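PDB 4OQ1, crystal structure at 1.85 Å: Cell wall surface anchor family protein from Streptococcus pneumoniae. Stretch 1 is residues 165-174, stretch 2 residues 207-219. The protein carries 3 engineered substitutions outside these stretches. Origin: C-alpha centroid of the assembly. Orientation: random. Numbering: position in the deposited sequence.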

# COMPACT_ATOMS: atom_id res chain seq x y z
N GLY A 165 3.32 9.06 7.60
CA GLY A 165 3.15 7.82 8.30
C GLY A 165 1.72 7.39 8.52
O GLY A 165 1.43 6.46 9.30
N VAL A 166 0.80 8.05 7.87
CA VAL A 166 -0.61 7.58 7.96
C VAL A 166 -0.80 6.35 7.02
O VAL A 166 -0.42 6.36 5.81
CB VAL A 166 -1.52 8.72 7.54
CG1 VAL A 166 -2.97 8.30 7.58
CG2 VAL A 166 -1.39 9.92 8.44
N GLY A 167 -1.40 5.29 7.52
CA GLY A 167 -1.60 4.03 6.75
C GLY A 167 -2.96 3.92 6.08
O GLY A 167 -3.97 4.28 6.75
N PHE A 168 -2.94 3.52 4.79
CA PHE A 168 -4.19 3.30 3.98
C PHE A 168 -4.15 1.89 3.39
O PHE A 168 -3.09 1.31 3.16
CB PHE A 168 -4.28 4.32 2.87
CG PHE A 168 -4.64 5.70 3.33
CD1 PHE A 168 -3.72 6.55 3.73
CD2 PHE A 168 -5.94 6.15 3.28
CE1 PHE A 168 -4.06 7.86 4.10
CE2 PHE A 168 -6.31 7.42 3.70
CZ PHE A 168 -5.36 8.29 4.08
N LYS A 169 -5.32 1.28 3.21
CA LYS A 169 -5.39 0.15 2.30
C LYS A 169 -6.17 0.58 1.09
O LYS A 169 -7.04 1.49 1.11
CB LYS A 169 -6.06 -1.08 2.96
CG LYS A 169 -5.20 -1.74 4.01
CD LYS A 169 -5.90 -2.97 4.58
CE LYS A 169 -5.31 -3.56 5.85
NZ LYS A 169 -3.87 -3.95 5.76
N LEU A 170 -5.78 0.00 -0.04
CA LEU A 170 -6.39 0.25 -1.32
C LEU A 170 -7.26 -0.95 -1.74
O LEU A 170 -6.80 -2.04 -1.82
CB LEU A 170 -5.29 0.41 -2.29
CG LEU A 170 -5.64 0.63 -3.74
CD1 LEU A 170 -6.39 1.95 -3.85
CD2 LEU A 170 -4.33 0.68 -4.57
N VAL A 171 -8.51 -0.68 -2.04
CA VAL A 171 -9.45 -1.64 -2.49
C VAL A 171 -10.15 -1.13 -3.79
O VAL A 171 -10.22 0.07 -4.04
CB VAL A 171 -10.57 -1.90 -1.45
CG1 VAL A 171 -9.95 -2.33 -0.14
CG2 VAL A 171 -11.51 -0.70 -1.30
N SER A 172 -10.51 -2.05 -4.66
CA SER A 172 -11.24 -1.72 -5.88
C SER A 172 -12.69 -1.79 -5.45
O SER A 172 -13.03 -2.42 -4.47
CB SER A 172 -10.98 -2.73 -7.00
OG SER A 172 -11.29 -4.05 -6.56
N VAL A 173 -13.52 -1.16 -6.25
CA VAL A 173 -14.91 -0.99 -6.00
C VAL A 173 -15.74 -1.48 -7.20
O VAL A 173 -15.49 -1.07 -8.34
CB VAL A 173 -15.21 0.49 -5.85
CG1 VAL A 173 -16.74 0.73 -5.82
CG2 VAL A 173 -14.57 1.03 -4.61
N ALA A 174 -16.74 -2.31 -6.94
CA ALA A 174 -17.64 -2.72 -7.98
C ALA A 174 -19.06 -2.44 -7.53
O ALA A 174 -19.48 -2.96 -6.51
CB ALA A 174 -17.45 -4.21 -8.30
N GLU A 207 2.48 11.97 1.00
CA GLU A 207 1.97 11.52 -0.29
C GLU A 207 2.03 10.02 -0.40
O GLU A 207 2.91 9.40 0.15
CB GLU A 207 2.63 12.18 -1.50
CG GLU A 207 2.61 13.68 -1.37
CD GLU A 207 3.17 14.44 -2.54
OE1 GLU A 207 4.00 13.86 -3.27
OE2 GLU A 207 2.87 15.66 -2.62
N ILE A 208 1.00 9.45 -1.01
CA ILE A 208 1.09 8.11 -1.55
C ILE A 208 0.89 8.15 -3.07
O ILE A 208 -0.09 8.72 -3.59
CB ILE A 208 0.10 7.14 -0.90
CG1 ILE A 208 0.40 6.96 0.60
CG2 ILE A 208 0.09 5.78 -1.56
CD1 ILE A 208 -0.80 6.36 1.38
N PHE A 209 1.76 7.46 -3.77
CA PHE A 209 1.75 7.44 -5.26
C PHE A 209 1.68 6.03 -5.77
O PHE A 209 2.55 5.21 -5.44
CB PHE A 209 3.01 8.16 -5.80
CG PHE A 209 2.95 8.49 -7.27
CD1 PHE A 209 2.23 9.56 -7.70
CD2 PHE A 209 3.64 7.74 -8.19
CE1 PHE A 209 2.14 9.88 -9.06
CE2 PHE A 209 3.58 8.06 -9.57
CZ PHE A 209 2.81 9.13 -9.99
N VAL A 210 0.61 5.72 -6.51
CA VAL A 210 0.39 4.38 -7.04
C VAL A 210 0.25 4.43 -8.54
O VAL A 210 -0.65 5.13 -9.08
CB VAL A 210 -0.90 3.74 -6.49
CG1 VAL A 210 -1.00 2.31 -6.96
CG2 VAL A 210 -0.86 3.82 -4.95
N THR A 211 1.06 3.63 -9.23
CA THR A 211 0.98 3.48 -10.69
C THR A 211 0.42 2.16 -11.19
O THR A 211 0.47 1.15 -10.50
CB THR A 211 2.35 3.72 -11.32
OG1 THR A 211 3.31 2.77 -10.87
CG2 THR A 211 2.87 5.03 -10.94
N ASN A 212 -0.08 2.16 -12.43
CA ASN A 212 -0.43 0.97 -13.19
C ASN A 212 -1.67 0.25 -12.74
O ASN A 212 -1.91 -0.87 -13.13
CB ASN A 212 0.70 -0.03 -13.17
CG ASN A 212 0.59 -1.02 -14.27
OD1 ASN A 212 0.59 -0.64 -15.42
ND2 ASN A 212 0.43 -2.28 -13.93
N LEU A 213 -2.44 0.88 -11.87
CA LEU A 213 -3.72 0.37 -11.59
C LEU A 213 -4.57 0.23 -12.89
O LEU A 213 -4.56 1.13 -13.69
CB LEU A 213 -4.48 1.34 -10.66
CG LEU A 213 -3.95 1.38 -9.20
CD1 LEU A 213 -4.67 2.49 -8.47
CD2 LEU A 213 -4.02 0.04 -8.44
N PRO A 214 -5.32 -0.87 -13.06
CA PRO A 214 -6.25 -0.91 -14.16
C PRO A 214 -7.22 0.25 -14.07
O PRO A 214 -7.44 0.80 -12.98
CB PRO A 214 -7.02 -2.22 -13.97
CG PRO A 214 -6.21 -3.04 -13.04
CD PRO A 214 -5.19 -2.19 -12.40
N LEU A 215 -7.75 0.70 -15.22
CA LEU A 215 -8.88 1.59 -15.23
C LEU A 215 -10.02 1.06 -14.34
O LEU A 215 -10.31 -0.11 -14.31
CB LEU A 215 -9.36 1.80 -16.66
CG LEU A 215 -8.32 2.37 -17.65
CD1 LEU A 215 -8.94 2.42 -19.03
CD2 LEU A 215 -7.83 3.73 -17.23
N GLY A 216 -10.66 1.97 -13.59
CA GLY A 216 -11.74 1.58 -12.76
C GLY A 216 -11.90 2.47 -11.52
O GLY A 216 -11.30 3.56 -11.43
N ASN A 217 -12.70 1.94 -10.59
CA ASN A 217 -13.10 2.66 -9.37
C ASN A 217 -12.37 2.05 -8.19
O ASN A 217 -12.26 0.81 -8.07
CB ASN A 217 -14.58 2.54 -9.14
CG ASN A 217 -15.37 3.28 -10.19
OD1 ASN A 217 -15.19 4.46 -10.36
ND2 ASN A 217 -16.21 2.56 -10.94
N TYR A 218 -11.79 2.96 -7.39
CA TYR A 218 -10.96 2.54 -6.24
C TYR A 218 -11.37 3.35 -4.99
O TYR A 218 -11.99 4.38 -5.10
CB TYR A 218 -9.42 2.73 -6.53
CG TYR A 218 -8.94 1.82 -7.62
CD1 TYR A 218 -8.98 2.26 -8.94
CD2 TYR A 218 -8.55 0.52 -7.35
CE1 TYR A 218 -8.60 1.44 -9.96
CE2 TYR A 218 -8.20 -0.36 -8.38
CZ TYR A 218 -8.20 0.12 -9.70
OH TYR A 218 -7.77 -0.72 -10.74
N ARG A 219 -10.88 2.88 -3.85
CA ARG A 219 -11.11 3.51 -2.55
C ARG A 219 -9.85 3.32 -1.69
O ARG A 219 -9.33 2.20 -1.58
CB ARG A 219 -12.25 2.77 -1.99
CG ARG A 219 -12.82 3.17 -0.69
CD ARG A 219 -14.17 2.42 -0.66
NE ARG A 219 -15.27 2.98 -1.45
CZ ARG A 219 -16.44 2.35 -1.61
NH1 ARG A 219 -16.62 1.14 -1.16
NH2 ARG A 219 -17.42 2.87 -2.31
O HOH W 1 -13.96 -0.65 -10.84

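The contact is a short antiparallel β pairing between strand 167-174 and strand 216-219, extended on one side by an apolar cluster that reaches back to strand 207-211; together the two stretches bury 557 Å². Val171 and Arg219 form the hydrogen-bonded pair at one end of the paired segment. Val171 N donates to Arg219 O (3.0 Å, 174° at the hydrogen, nearly linear), and Arg219 N donates back to Val171 O (2.9 Å, 149°). One residue pair on, Ser172 and Tyr218 face each other without hydrogen bonds between their backbones, and their CA atoms come to 4.3 Å, against 5.4 Å between CA of Val171 and CA of Arg219. The ladder resumes where Val173 N donates to Asn217 O (3.0 Å, 148°). Its reciprocal bond is replaced by a water, which accepts from Asn217 N at 2.9 Å and donates to Val173 O at 3.0 Å, so the direct pairing gives way here to a bridged one. CA-H...O contacts supplement the ladder: Leu170 CA lies 3.5 Å from Arg219 O, Tyr218 CA 3.4 Å from Val171 O, and Ser172 CA 3.5 Å from Asn217 O. Each of these carbonyl oxygens also accepts one of the N-H bonds.

The side chains of Val171 and Arg219 share one face of the sheet, where Val171 CG2 packs 3.6 Å from Arg219 CB. Val173 CG2 sits over one face of the Arg219 guanidinium, 3.8 Å from Arg219 CZ, an apolar cover that leaves the edge of the planar group free; its nitrogens are hydrogen-bonded elsewhere in the structure. Val173 CB also lies 3.9 Å from Asn217 CB. Arg219 and Val173 are the residues most covered across the contact.

On the other face, Ser172 CB approaches Tyr218 CE2 at 3.9 Å, and the ring passes alongside the strand obliquely. Tyr218 OH donates to Pro214 O at 2.7 Å, tying the aromatic side chain to the loop within its own stretch. Leu170, whose CA-to-CB bond points sideways, brings the end of its side chain closer: CD1 is 4.1 Å from Tyr218 CB, while CD2 is 3.9 Å from Leu213 CD2 and 4.4 Å from Val210 CG1. One leucine thus contacts strand, loop and preceding strand of the second stretch. Farther along, Phe168 and Ile208 both point toward the opposing stretch and meet at 3.8 Å between Phe168 CD1 and Ile208 CD1, although their CA atoms are 9.0 Å apart; here side chains alone span the gap.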